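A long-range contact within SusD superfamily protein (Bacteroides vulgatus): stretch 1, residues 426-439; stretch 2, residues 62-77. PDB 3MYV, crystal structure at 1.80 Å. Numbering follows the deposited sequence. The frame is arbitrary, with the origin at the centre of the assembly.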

# COMPACT_ATOMS: atom_id res chain seq x y z
N ASP A 426 11.41 -10.10 14.18
CA ASP A 426 11.69 -10.19 15.62
C ASP A 426 12.09 -8.84 16.19
O ASP A 426 12.22 -8.69 17.40
CB ASP A 426 12.80 -11.19 15.90
CG ASP A 426 12.41 -12.62 15.57
OD1 ASP A 426 11.24 -12.98 15.71
OD2 ASP A 426 13.30 -13.39 15.19
N PHE A 427 12.29 -7.85 15.32
CA PHE A 427 12.62 -6.49 15.75
C PHE A 427 11.40 -5.81 16.32
O PHE A 427 10.37 -5.72 15.65
CB PHE A 427 13.11 -5.68 14.55
CG PHE A 427 13.59 -4.30 14.89
CD1 PHE A 427 14.37 -4.06 16.01
CD2 PHE A 427 13.34 -3.25 14.02
CE1 PHE A 427 14.84 -2.78 16.29
CE2 PHE A 427 13.82 -2.00 14.28
CZ PHE A 427 14.57 -1.76 15.41
N TYR A 428 11.49 -5.31 17.56
CA TYR A 428 10.29 -4.87 18.27
C TYR A 428 9.63 -3.68 17.59
O TYR A 428 8.42 -3.45 17.75
CB TYR A 428 10.55 -4.62 19.75
CG TYR A 428 11.19 -3.30 20.13
CD1 TYR A 428 12.56 -3.11 20.04
CD2 TYR A 428 10.42 -2.26 20.62
CE1 TYR A 428 13.14 -1.91 20.40
CE2 TYR A 428 10.99 -1.06 20.99
CZ TYR A 428 12.35 -0.89 20.88
OH TYR A 428 12.92 0.31 21.23
N LYS A 429 10.42 -2.94 16.81
CA LYS A 429 9.88 -1.76 16.12
C LYS A 429 9.43 -2.07 14.70
O LYS A 429 9.16 -1.14 13.94
CB LYS A 429 10.86 -0.59 16.19
CG LYS A 429 11.08 -0.16 17.64
CD LYS A 429 11.72 1.18 17.77
CE LYS A 429 13.22 1.14 17.46
NZ LYS A 429 13.85 2.42 17.85
N CYS A 430 9.32 -3.36 14.35
CA CYS A 430 8.67 -3.73 13.08
C CYS A 430 7.16 -3.53 13.11
O CYS A 430 6.48 -3.67 12.08
CB CYS A 430 9.02 -5.16 12.62
SG CYS A 430 8.09 -6.51 13.47
N VAL A 431 6.64 -3.16 14.28
CA VAL A 431 5.31 -2.59 14.44
C VAL A 431 5.41 -1.26 15.15
O VAL A 431 6.38 -1.00 15.89
CB VAL A 431 4.38 -3.52 15.26
CG1 VAL A 431 4.08 -4.81 14.46
CG2 VAL A 431 4.97 -3.85 16.64
N LEU A 432 4.43 -0.40 14.90
CA LEU A 432 4.31 0.87 15.63
C LEU A 432 3.78 0.64 17.03
O LEU A 432 3.10 -0.38 17.28
CB LEU A 432 3.36 1.82 14.91
CG LEU A 432 3.85 2.41 13.60
CD1 LEU A 432 2.68 3.07 12.90
CD2 LEU A 432 5.03 3.40 13.75
N PRO A 433 4.10 1.56 17.96
CA PRO A 433 3.48 1.42 19.27
C PRO A 433 2.02 1.90 19.28
O PRO A 433 1.61 2.76 18.48
CB PRO A 433 4.35 2.30 20.14
CG PRO A 433 4.73 3.44 19.21
CD PRO A 433 4.94 2.76 17.87
N ILE A 434 1.24 1.32 20.19
CA ILE A 434 -0.09 1.80 20.51
C ILE A 434 0.06 3.21 21.12
O ILE A 434 0.88 3.39 22.04
CB ILE A 434 -0.82 0.83 21.51
CG1 ILE A 434 -0.88 -0.62 20.99
CG2 ILE A 434 -2.23 1.37 21.84
CD1 ILE A 434 -1.59 -0.83 19.66
N PRO A 435 -0.70 4.20 20.62
CA PRO A 435 -0.60 5.56 21.18
C PRO A 435 -0.93 5.59 22.66
O PRO A 435 -1.91 4.96 23.10
CB PRO A 435 -1.65 6.36 20.39
CG PRO A 435 -1.83 5.57 19.12
CD PRO A 435 -1.60 4.15 19.46
N GLU A 436 -0.15 6.35 23.40
CA GLU A 436 -0.25 6.41 24.86
C GLU A 436 -1.69 6.76 25.31
O GLU A 436 -2.19 6.20 26.30
CB GLU A 436 0.74 7.44 25.39
CG GLU A 436 0.75 7.61 26.91
CD GLU A 436 1.78 8.63 27.39
OE1 GLU A 436 1.58 9.85 27.19
OE2 GLU A 436 2.78 8.20 28.00
N ASP A 437 -2.35 7.65 24.57
CA ASP A 437 -3.68 8.09 25.00
C ASP A 437 -4.76 7.02 24.97
O ASP A 437 -5.80 7.18 25.62
CB ASP A 437 -4.14 9.38 24.31
CG ASP A 437 -4.36 9.23 22.84
OD1 ASP A 437 -4.06 8.16 22.26
OD2 ASP A 437 -4.82 10.24 22.25
N GLN A 438 -4.52 5.90 24.26
CA GLN A 438 -5.41 4.74 24.39
C GLN A 438 -5.51 4.20 25.82
O GLN A 438 -6.54 3.65 26.18
CB GLN A 438 -5.01 3.61 23.42
CG GLN A 438 -4.96 4.07 21.99
CD GLN A 438 -6.16 4.92 21.56
OE1 GLN A 438 -6.06 6.16 21.39
NE2 GLN A 438 -7.30 4.26 21.40
N PHE A 439 -4.48 4.36 26.63
CA PHE A 439 -4.47 3.82 28.00
C PHE A 439 -5.29 4.62 29.02
O PHE A 439 -5.50 4.17 30.15
CB PHE A 439 -3.03 3.55 28.47
CG PHE A 439 -2.26 2.70 27.50
CD1 PHE A 439 -2.62 1.38 27.28
CD2 PHE A 439 -1.24 3.23 26.74
CE1 PHE A 439 -1.95 0.59 26.36
CE2 PHE A 439 -0.55 2.44 25.81
CZ PHE A 439 -0.92 1.14 25.61
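Stretch 2 (62-77) MFNHRPNSLNAGSLWG

Stretch 2 carries no regular helix or strand and follows stretch 1 in the same sense: its CA atoms run F63 beside K429 (6.5 Å), H65 beside L432 (6.7 Å) and P67 beside P435 (4.7 Å); of these pairs, the CA atoms are closest at P435 and P67. From R66 to S69 the chain makes a type I turn, after which L70 packs on P433 and P435, A72 and L75 return to L432, and W76 lies against I434, P435 and Q438. Together the two segments bury 889 Å².

At the start, F427 meets F63 obliquely, ring centroids 5.5 Å apart and planes at 59°, with F427 CE2 3.8 Å from F63 CD2 over one face of the F63 ring. F63 adopts a positive phi (44°), and its carbonyl accepts a hydrogen bond from the lysine amine, K429 NZ to F63 O 3.0 Å. A water bound by K429 NZ also donates to M62 O, adding a second link here.

L432 then packs against both H65 and A72. Its CD2 sits 3.5 Å from the centroid of the H65 ring, nearly on the ring normal, and 3.7 Å from A72 CB. The imidazole is held in place within stretch 2 by H65 ND1 donating to L70 O (2.7 Å). P433 packs on the R66-P67 backbone, P433 CG to R66 C 3.5 Å, and against L70, P433 CG to L70 CD1 4.0 Å.

I434 CD1 reaches W76 CZ3 at 3.7 Å, while P435 covers a face of the same indole, its CD 3.7 Å from the six-membered ring centroid. P435 CG also touches L70 CD1 (3.9 Å). Where the backbones are nearest, E436 N donates to P67 O (2.8 Å, 159°), and a water bridges E436 OE1 to N68 ND2. Q438 closes the contact beside the edge of the W76 ring.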

# COMPACT_ATOMS: atom_id res chain seq x y z
N MSE A 62 14.39 5.76 10.36
CA MSE A 62 15.14 5.57 11.59
C MSE A 62 14.38 4.76 12.65
O MSE A 62 14.86 4.59 13.77
CB MSE A 62 15.52 6.94 12.16
CG MSE A 62 16.45 7.76 11.26
SE MSE A 62 18.16 6.94 10.93
CE MSE A 62 18.97 6.99 12.73
N PHE A 63 13.20 4.22 12.30
CA PHE A 63 12.32 3.55 13.29
C PHE A 63 12.23 4.33 14.61
O PHE A 63 12.20 3.77 15.68
CB PHE A 63 12.74 2.08 13.53
CG PHE A 63 12.49 1.18 12.33
CD1 PHE A 63 13.26 1.32 11.18
CD2 PHE A 63 11.48 0.22 12.36
CE1 PHE A 63 13.01 0.51 10.03
CE2 PHE A 63 11.23 -0.62 11.23
CZ PHE A 63 11.99 -0.47 10.06
N ASN A 64 12.12 5.66 14.48
CA ASN A 64 12.04 6.55 15.63
C ASN A 64 10.56 6.77 15.95
O ASN A 64 9.94 7.70 15.45
CB ASN A 64 12.73 7.89 15.30
CG ASN A 64 12.60 8.90 16.42
OD1 ASN A 64 12.16 8.56 17.51
ND2 ASN A 64 12.95 10.15 16.14
N HIS A 65 10.01 5.86 16.75
CA HIS A 65 8.59 5.86 17.11
C HIS A 65 8.45 5.62 18.60
O HIS A 65 9.13 4.76 19.16
CB HIS A 65 7.84 4.75 16.38
CG HIS A 65 8.11 4.68 14.93
ND1 HIS A 65 7.66 5.65 14.05
CD2 HIS A 65 8.73 3.74 14.17
CE1 HIS A 65 8.04 5.33 12.83
NE2 HIS A 65 8.69 4.18 12.87
N ARG A 66 7.53 6.33 19.24
CA ARG A 66 7.25 6.04 20.65
C ARG A 66 5.78 6.27 21.02
O ARG A 66 5.05 6.94 20.29
CB ARG A 66 8.18 6.84 21.55
CG ARG A 66 8.14 8.30 21.32
CD ARG A 66 9.22 9.02 22.12
NE ARG A 66 8.75 10.33 22.53
CZ ARG A 66 8.86 11.45 21.81
NH1 ARG A 66 9.48 11.45 20.63
NH2 ARG A 66 8.36 12.58 22.29
N PRO A 67 5.33 5.65 22.12
CA PRO A 67 3.90 5.71 22.43
C PRO A 67 3.33 7.14 22.54
O PRO A 67 2.19 7.36 22.13
CB PRO A 67 3.83 4.97 23.77
CG PRO A 67 4.92 4.00 23.69
CD PRO A 67 6.03 4.71 23.00
N ASN A 68 4.10 8.10 23.05
CA ASN A 68 3.63 9.49 23.15
C ASN A 68 3.89 10.34 21.90
O ASN A 68 3.51 11.51 21.87
CB ASN A 68 4.14 10.19 24.43
CG ASN A 68 5.63 10.51 24.41
OD1 ASN A 68 6.32 10.33 23.41
ND2 ASN A 68 6.13 11.01 25.54
N SER A 69 4.48 9.73 20.87
CA SER A 69 4.73 10.42 19.61
C SER A 69 5.04 9.35 18.56
O SER A 69 6.20 8.97 18.36
CB SER A 69 5.90 11.41 19.76
OG SER A 69 6.01 12.27 18.65
N LEU A 70 4.00 8.85 17.90
CA LEU A 70 4.20 7.73 16.96
C LEU A 70 5.18 8.11 15.84
O LEU A 70 5.91 7.26 15.39
CB LEU A 70 2.91 7.17 16.39
CG LEU A 70 2.28 5.99 17.15
CD1 LEU A 70 1.99 6.30 18.64
CD2 LEU A 70 1.04 5.51 16.43
N ASN A 71 5.22 9.38 15.43
CA ASN A 71 6.11 9.81 14.35
C ASN A 71 5.85 8.96 13.11
O ASN A 71 6.79 8.49 12.44
CB ASN A 71 7.59 9.76 14.75
CG ASN A 71 7.91 10.58 16.00
OD1 ASN A 71 7.25 11.56 16.29
ND2 ASN A 71 8.96 10.19 16.73
N ALA A 72 4.57 8.80 12.79
CA ALA A 72 4.15 8.00 11.64
C ALA A 72 2.88 8.58 11.03
O ALA A 72 1.91 7.88 10.80
CB ALA A 72 3.95 6.50 12.05
N GLY A 73 2.91 9.88 10.77
CA GLY A 73 1.76 10.55 10.19
C GLY A 73 0.53 10.41 11.07
O GLY A 73 0.58 10.72 12.25
N SER A 74 -0.57 9.92 10.48
CA SER A 74 -1.82 9.60 11.21
C SER A 74 -2.25 8.14 11.02
O SER A 74 -3.46 7.81 10.92
CB SER A 74 -2.92 10.52 10.70
OG SER A 74 -2.59 11.86 11.00
N LEU A 75 -1.27 7.26 10.99
CA LEU A 75 -1.50 5.86 10.60
C LEU A 75 -2.32 5.10 11.64
O LEU A 75 -2.85 4.03 11.34
CB LEU A 75 -0.18 5.15 10.27
CG LEU A 75 0.51 5.59 8.96
CD1 LEU A 75 1.84 4.77 8.66
CD2 LEU A 75 -0.48 5.50 7.81
N TRP A 76 -2.49 5.66 12.83
CA TRP A 76 -3.50 5.13 13.77
C TRP A 76 -4.80 5.89 13.62
O TRP A 76 -5.84 5.30 13.32
CB TRP A 76 -3.04 5.26 15.23
CG TRP A 76 -4.07 4.86 16.28
CD1 TRP A 76 -5.03 5.67 16.83
CD2 TRP A 76 -4.16 3.61 16.98
NE1 TRP A 76 -5.74 4.99 17.79
CE2 TRP A 76 -5.22 3.73 17.92
CE3 TRP A 76 -3.49 2.40 16.89
CZ2 TRP A 76 -5.60 2.68 18.78
CZ3 TRP A 76 -3.85 1.34 17.76
CH2 TRP A 76 -4.91 1.49 18.68
N GLY A 77 -4.75 7.19 13.91
CA GLY A 77 -5.97 7.99 13.97
C GLY A 77 -6.83 8.05 12.72
O GLY A 77 -8.07 8.00 12.79
O HOH W 1 15.98 2.44 15.85
O HOH W 2 3.99 10.99 27.83